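CD180 antigen (Mus musculus, PDB 3T6Q) may cooperate with MD-1 and TLR4 in the innate immune response of B cells to bacterial lipopolysaccharide, and leads to NF-kappa-B activation. Local coordinates at residues Thr562-Lys573 with Leu598-Ser606. Numbering follows the deposited sequence.
Sequences TCSNIYFLEWYK and LSDVTLSCS
Cys563 and Cys605 join the 3-10 segment just before helix 566-574 to the end of the chain through a covalent bond, SG to SG 2.1 Å, with the bridge torsion at -92°, close to the relaxed right angle of a disulfide. Ile566 lies beside this bridge, its CG2 3.7 Å from SG of Cys605.

Leu569 divides its branches: CD1 meets CD1 of Leu603, while CD2 reaches CD1 of Leu598 at 3.7 Å, Leu569 and Leu598 crossing at about a right angle. That same Leu598 methyl also touches CE1 of Phe568. With CG anti to the backbone N (chi1 -169°), the Tyr572 side chain swings toward 598-606 and receives CB of Leu598 over one face in a CH-pi contact, 3.8 Å from the ring centroid.

Polar bonds close the far end. Tyr572 OH donates to a water that also accepts from Ser599 N, and Lys573, bent at its last two torsions, gives NZ to Val601 O at 2.6 Å from above the carbonyl plane.

In this C-terminal capping domain of a leucine-rich-repeat solenoid, the disulfide ties the end of 598-606 independently of the leucine and aromatic packing, whereas residues 599-601 rely on direct and water-mediated hydrogen bonds.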
ATOM      1  N   THR A 562     -27.621 -57.034   1.311  1.00 30.93           N
ATOM      2  CA  THR A 562     -28.255 -58.219   0.769  1.00 24.52           C
ATOM      3  C   THR A 562     -29.426 -58.573   1.670  1.00 26.01           C
ATOM      4  O   THR A 562     -29.597 -57.952   2.714  1.00 24.92           O
ATOM      5  CB  THR A 562     -27.257 -59.399   0.747  1.00 25.99           C
ATOM      6  OG1 THR A 562     -27.049 -59.858   2.086  1.00 25.33           O
ATOM      7  CG2 THR A 562     -25.930 -58.989   0.128  1.00 23.16           C
ATOM      8  N   CYS A 563     -30.203 -59.596   1.292  1.00 26.09           N
ATOM      9  CA  CYS A 563     -31.290 -60.145   2.118  1.00 26.04           C
ATOM     10  C   CYS A 563     -30.822 -60.720   3.443  1.00 25.36           C
ATOM     11  O   CYS A 563     -31.615 -60.821   4.386  1.00 27.12           O
ATOM     12  CB  CYS A 563     -32.129 -61.197   1.336  1.00 32.65           C
ATOM     13  SG  CYS A 563     -33.029 -60.478  -0.063  1.00 39.80           S
ATOM     14  N   SER A 564     -29.535 -61.087   3.526  1.00 23.35           N
ATOM     15  CA  SER A 564     -28.968 -61.576   4.775  1.00 22.50           C
ATOM     16  C   SER A 564     -28.994 -60.438   5.828  1.00 22.68           C
ATOM     17  O   SER A 564     -28.906 -60.694   7.031  1.00 23.90           O
ATOM     18  CB  SER A 564     -27.521 -62.080   4.593  1.00 24.13           C
ATOM     19  OG  SER A 564     -27.421 -63.105   3.603  1.00 25.59           O
ATOM     20  N   ASN A 565     -29.087 -59.199   5.355  1.00 22.54           N
ATOM     21  CA  ASN A 565     -29.144 -58.048   6.271  1.00 24.50           C
ATOM     22  C   ASN A 565     -30.493 -57.277   6.300  1.00 26.99           C
ATOM     23  O   ASN A 565     -30.512 -56.123   6.782  1.00 27.61           O
ATOM     24  CB  ASN A 565     -27.975 -57.099   5.954  1.00 20.44           C
ATOM     25  CG  ASN A 565     -27.449 -56.334   7.197  1.00 21.47           C
ATOM     26  OD1 ASN A 565     -27.710 -56.713   8.352  1.00 23.46           O
ATOM     27  ND2 ASN A 565     -26.668 -55.260   6.953  1.00 22.04           N
ATOM     28  N   ILE A 566     -31.605 -57.876   5.821  1.00 26.30           N
ATOM     29  CA  ILE A 566     -32.854 -57.067   5.617  1.00 28.35           C
ATOM     30  C   ILE A 566     -33.375 -56.414   6.867  1.00 23.61           C
ATOM     31  O   ILE A 566     -33.851 -55.304   6.766  1.00 28.01           O
ATOM     32  CB  ILE A 566     -34.158 -57.770   5.089  1.00 31.01           C
ATOM     33  CG1 ILE A 566     -34.058 -59.263   5.066  1.00 34.41           C
ATOM     34  CG2 ILE A 566     -34.737 -57.047   3.867  1.00 30.67           C
ATOM     35  CD1 ILE A 566     -34.218 -59.826   6.438  1.00 32.00           C
ATOM     36  N   TYR A 567     -33.314 -57.100   8.010  1.00 24.86           N
ATOM     37  CA  TYR A 567     -33.822 -56.547   9.283  1.00 27.05           C
ATOM     38  C   TYR A 567     -33.115 -55.248   9.680  1.00 29.40           C
ATOM     39  O   TYR A 567     -33.767 -54.259  10.064  1.00 23.56           O
ATOM     40  CB  TYR A 567     -33.793 -57.583  10.405  1.00 30.62           C
ATOM     41  CG  TYR A 567     -34.803 -58.678  10.145  1.00 36.78           C
ATOM     42  CD1 TYR A 567     -36.173 -58.390  10.137  1.00 41.46           C
ATOM     43  CD2 TYR A 567     -34.399 -59.964   9.839  1.00 38.96           C
ATOM     44  CE1 TYR A 567     -37.109 -59.370   9.864  1.00 48.96           C
ATOM     45  CE2 TYR A 567     -35.326 -60.958   9.570  1.00 40.38           C
ATOM     46  CZ  TYR A 567     -36.677 -60.655   9.580  1.00 48.45           C
ATOM     47  OH  TYR A 567     -37.603 -61.640   9.312  1.00 56.43           O
ATOM     48  N   PHE A 568     -31.796 -55.222   9.534  1.00 26.17           N
ATOM     49  CA  PHE A 568     -31.083 -53.977   9.732  1.00 23.98           C
ATOM     50  C   PHE A 568     -31.450 -52.912   8.689  1.00 28.73           C
ATOM     51  O   PHE A 568     -31.636 -51.749   9.042  1.00 27.11           O
ATOM     52  CB  PHE A 568     -29.548 -54.185   9.785  1.00 25.72           C
ATOM     53  CG  PHE A 568     -28.782 -52.892   9.856  1.00 24.03           C
ATOM     54  CD1 PHE A 568     -28.033 -52.445   8.787  1.00 27.28           C
ATOM     55  CD2 PHE A 568     -28.858 -52.101  11.004  1.00 26.17           C
ATOM     56  CE1 PHE A 568     -27.349 -51.234   8.850  1.00 30.51           C
ATOM     57  CE2 PHE A 568     -28.188 -50.892  11.075  1.00 26.62           C
ATOM     58  CZ  PHE A 568     -27.433 -50.456  10.002  1.00 25.86           C
ATOM     59  N   LEU A 569     -31.493 -53.291   7.406  1.00 27.43           N
ATOM     60  CA  LEU A 569     -31.827 -52.363   6.325  1.00 28.27           C
ATOM     61  C   LEU A 569     -33.186 -51.661   6.520  1.00 30.79           C
ATOM     62  O   LEU A 569     -33.295 -50.451   6.325  1.00 30.00           O
ATOM     63  CB  LEU A 569     -31.765 -53.059   4.955  1.00 28.62           C
ATOM     64  CG  LEU A 569     -30.376 -53.568   4.551  1.00 31.03           C
ATOM     65  CD1 LEU A 569     -30.449 -54.501   3.338  1.00 30.85           C
ATOM     66  CD2 LEU A 569     -29.422 -52.402   4.306  1.00 30.71           C
ATOM     67  N   GLU A 570     -34.190 -52.427   6.913  1.00 29.35           N
ATOM     68  CA  GLU A 570     -35.526 -51.896   7.252  1.00 34.19           C
ATOM     69  C   GLU A 570     -35.457 -50.934   8.471  1.00 35.05           C
ATOM     70  O   GLU A 570     -36.006 -49.821   8.440  1.00 35.01           O
ATOM     71  CB  GLU A 570     -36.487 -53.058   7.525  1.00 31.05           C
ATOM     72  CG  GLU A 570     -36.985 -53.713   6.220  1.00 39.43           C
ATOM     73  CD  GLU A 570     -37.789 -55.006   6.412  1.00 44.91           C
ATOM     74  OE1 GLU A 570     -38.223 -55.311   7.540  1.00 53.84           O
ATOM     75  OE2 GLU A 570     -37.989 -55.735   5.415  1.00 49.69           O
ATOM     76  N   TRP A 571     -34.745 -51.369   9.510  1.00 31.12           N
ATOM     77  CA  TRP A 571     -34.508 -50.567  10.711  1.00 30.68           C
ATOM     78  C   TRP A 571     -33.869 -49.261  10.346  1.00 30.13           C
ATOM     79  O   TRP A 571     -34.268 -48.204  10.879  1.00 31.45           O
ATOM     80  CB  TRP A 571     -33.656 -51.347  11.725  1.00 30.04           C
ATOM     81  CG  TRP A 571     -33.321 -50.585  12.987  1.00 28.17           C
ATOM     82  CD1 TRP A 571     -33.967 -50.661  14.208  1.00 31.87           C
ATOM     83  CD2 TRP A 571     -32.231 -49.614  13.187  1.00 29.19           C
ATOM     84  NE1 TRP A 571     -33.384 -49.826  15.118  1.00 29.51           N
ATOM     85  CE2 TRP A 571     -32.350 -49.152  14.569  1.00 34.33           C
ATOM     86  CE3 TRP A 571     -31.245 -49.073  12.384  1.00 28.09           C
ATOM     87  CZ2 TRP A 571     -31.475 -48.214  15.117  1.00 31.29           C
ATOM     88  CZ3 TRP A 571     -30.369 -48.109  12.943  1.00 30.94           C
ATOM     89  CH2 TRP A 571     -30.495 -47.694  14.278  1.00 29.11           C
ATOM     90  N   TYR A 572     -32.869 -49.311   9.457  1.00 26.50           N
ATOM     91  CA  TYR A 572     -32.107 -48.139   9.028  1.00 29.21           C
ATOM     92  C   TYR A 572     -33.021 -47.052   8.473  1.00 33.54           C
ATOM     93  O   TYR A 572     -32.858 -45.867   8.813  1.00 32.29           O
ATOM     94  CB  TYR A 572     -31.056 -48.531   7.990  1.00 25.92           C
ATOM     95  CG  TYR A 572     -30.028 -47.459   7.641  1.00 25.55           C
ATOM     96  CD1 TYR A 572     -30.266 -46.527   6.611  1.00 27.86           C
ATOM     97  CD2 TYR A 572     -28.814 -47.385   8.323  1.00 24.54           C
ATOM     98  CE1 TYR A 572     -29.322 -45.558   6.286  1.00 27.29           C
ATOM     99  CE2 TYR A 572     -27.850 -46.446   7.980  1.00 28.57           C
ATOM    100  CZ  TYR A 572     -28.113 -45.523   6.976  1.00 27.56           C
ATOM    101  OH  TYR A 572     -27.158 -44.581   6.653  1.00 27.14           O
ATOM    102  N   LYS A 573     -33.982 -47.469   7.647  1.00 33.56           N
ATOM    103  CA  LYS A 573     -34.952 -46.575   7.015  1.00 34.49           C
ATOM    104  C   LYS A 573     -35.930 -45.987   8.020  1.00 33.15           C
ATOM    105  O   LYS A 573     -36.398 -44.874   7.841  1.00 35.71           O
ATOM    106  CB  LYS A 573     -35.764 -47.324   5.952  1.00 37.74           C
ATOM    107  CG  LYS A 573     -34.951 -47.908   4.810  1.00 50.67           C
ATOM    108  CD  LYS A 573     -35.814 -48.774   3.884  1.00 61.70           C
ATOM    109  CE  LYS A 573     -36.184 -48.047   2.598  1.00 60.70           C
ATOM    110  NZ  LYS A 573     -34.955 -47.657   1.842  1.00 48.46           N
ATOM    111  N   LEU A 598     -26.955 -46.437   2.117  1.00 28.55           N
ATOM    112  CA  LEU A 598     -28.015 -47.332   2.553  1.00 32.13           C
ATOM    113  C   LEU A 598     -29.368 -46.657   2.503  1.00 40.14           C
ATOM    114  O   LEU A 598     -30.381 -47.340   2.357  1.00 39.39           O
ATOM    115  CB  LEU A 598     -27.808 -47.885   3.979  1.00 35.67           C
ATOM    116  CG  LEU A 598     -26.574 -48.622   4.525  1.00 38.47           C
ATOM    117  CD1 LEU A 598     -27.028 -49.770   5.416  1.00 29.93           C
ATOM    118  CD2 LEU A 598     -25.586 -49.121   3.501  1.00 29.15           C
ATOM    119  N   SER A 599     -29.386 -45.330   2.662  1.00 37.01           N
ATOM    120  CA  SER A 599     -30.629 -44.557   2.527  1.00 45.31           C
ATOM    121  C   SER A 599     -31.260 -44.724   1.123  1.00 45.50           C
ATOM    122  O   SER A 599     -32.476 -44.628   0.976  1.00 46.69           O
ATOM    123  CB  SER A 599     -30.412 -43.073   2.874  1.00 37.07           C
ATOM    124  OG  SER A 599     -29.380 -42.502   2.076  1.00 41.48           O
ATOM    125  N   ASP A 600     -30.440 -45.029   0.116  1.00 41.57           N
ATOM    126  CA  ASP A 600     -30.939 -45.263  -1.246  1.00 44.58           C
ATOM    127  C   ASP A 600     -31.252 -46.728  -1.602  1.00 44.64           C
ATOM    128  O   ASP A 600     -31.506 -47.027  -2.768  1.00 41.39           O
ATOM    129  CB  ASP A 600     -29.983 -44.639  -2.271  1.00 39.69           C
ATOM    130  CG  ASP A 600     -29.776 -43.162  -2.032  1.00 44.88           C
ATOM    131  OD1 ASP A 600     -30.721 -42.530  -1.507  1.00 45.29           O
ATOM    132  OD2 ASP A 600     -28.679 -42.636  -2.334  1.00 48.99           O
ATOM    133  N   VAL A 601     -31.262 -47.625  -0.610  1.00 38.78           N
ATOM    134  CA  VAL A 601     -31.481 -49.052  -0.862  1.00 35.45           C
ATOM    135  C   VAL A 601     -32.876 -49.520  -0.446  1.00 42.23           C
ATOM    136  O   VAL A 601     -33.291 -49.295   0.700  1.00 40.70           O
ATOM    137  CB  VAL A 601     -30.450 -49.946  -0.118  1.00 36.85           C
ATOM    138  CG1 VAL A 601     -30.868 -51.420  -0.178  1.00 36.25           C
ATOM    139  CG2 VAL A 601     -29.061 -49.761  -0.698  1.00 36.32           C
ATOM    140  N   THR A 602     -33.573 -50.198  -1.368  1.00 44.72           N
ATOM    141  CA  THR A 602     -34.790 -50.954  -1.013  1.00 48.56           C
ATOM    142  C   THR A 602     -34.768 -52.333  -1.650  1.00 47.42           C
ATOM    143  O   THR A 602     -34.695 -52.461  -2.876  1.00 45.24           O
ATOM    144  CB  THR A 602     -36.109 -50.231  -1.394  1.00 56.08           C
ATOM    145  OG1 THR A 602     -35.932 -48.813  -1.314  1.00 51.51           O
ATOM    146  CG2 THR A 602     -37.255 -50.662  -0.459  1.00 47.59           C
ATOM    147  N   LEU A 603     -34.806 -53.358  -0.810  1.00 42.33           N
ATOM    148  CA  LEU A 603     -34.784 -54.732  -1.287  1.00 43.70           C
ATOM    149  C   LEU A 603     -36.147 -55.312  -1.095  1.00 46.70           C
ATOM    150  O   LEU A 603     -36.900 -54.862  -0.237  1.00 43.10           O
ATOM    151  CB  LEU A 603     -33.794 -55.597  -0.486  1.00 40.09           C
ATOM    152  CG  LEU A 603     -32.315 -55.229  -0.393  1.00 38.77           C
ATOM    153  CD1 LEU A 603     -31.606 -56.345   0.337  1.00 34.19           C
ATOM    154  CD2 LEU A 603     -31.710 -55.032  -1.756  1.00 40.24           C
ATOM    155  N   SER A 604     -36.445 -56.333  -1.888  1.00 52.33           N
ATOM    156  CA  SER A 604     -37.624 -57.152  -1.695  1.00 48.17           C
ATOM    157  C   SER A 604     -37.135 -58.592  -1.581  1.00 48.64           C
ATOM    158  O   SER A 604     -36.527 -59.119  -2.516  1.00 57.58           O
ATOM    159  CB  SER A 604     -38.568 -57.000  -2.893  1.00 45.45           C
ATOM    160  OG  SER A 604     -39.785 -57.659  -2.629  1.00 56.31           O
ATOM    161  N   CYS A 605     -37.390 -59.230  -0.446  1.00 47.15           N
ATOM    162  CA  CYS A 605     -36.804 -60.541  -0.179  1.00 46.56           C
ATOM    163  C   CYS A 605     -37.872 -61.639  -0.098  1.00 52.09           C
ATOM    164  O   CYS A 605     -37.622 -62.795  -0.478  1.00 59.00           O
ATOM    165  CB  CYS A 605     -35.920 -60.492   1.075  1.00 41.37           C
ATOM    166  SG  CYS A 605     -34.492 -59.344   0.933  1.00 50.02           S
ATOM    167  N   SER A 606     -39.063 -61.244   0.358  1.00 55.69           N
ATOM    168  CA  SER A 606     -40.229 -62.137   0.597  1.00 63.96           C
ATOM    169  C   SER A 606     -39.942 -63.334   1.485  1.00 62.72           C
ATOM    170  O   SER A 606     -39.749 -63.179   2.688  1.00 73.08           O
ATOM    171  CB  SER A 606     -40.887 -62.598  -0.704  1.00 58.77           C
ATOM    172  OG  SER A 606     -41.407 -61.493  -1.417  1.00 61.71           O
TER
HETATM  173  O   HOH W   1     -26.868 -44.038   3.986  1.00 32.37           O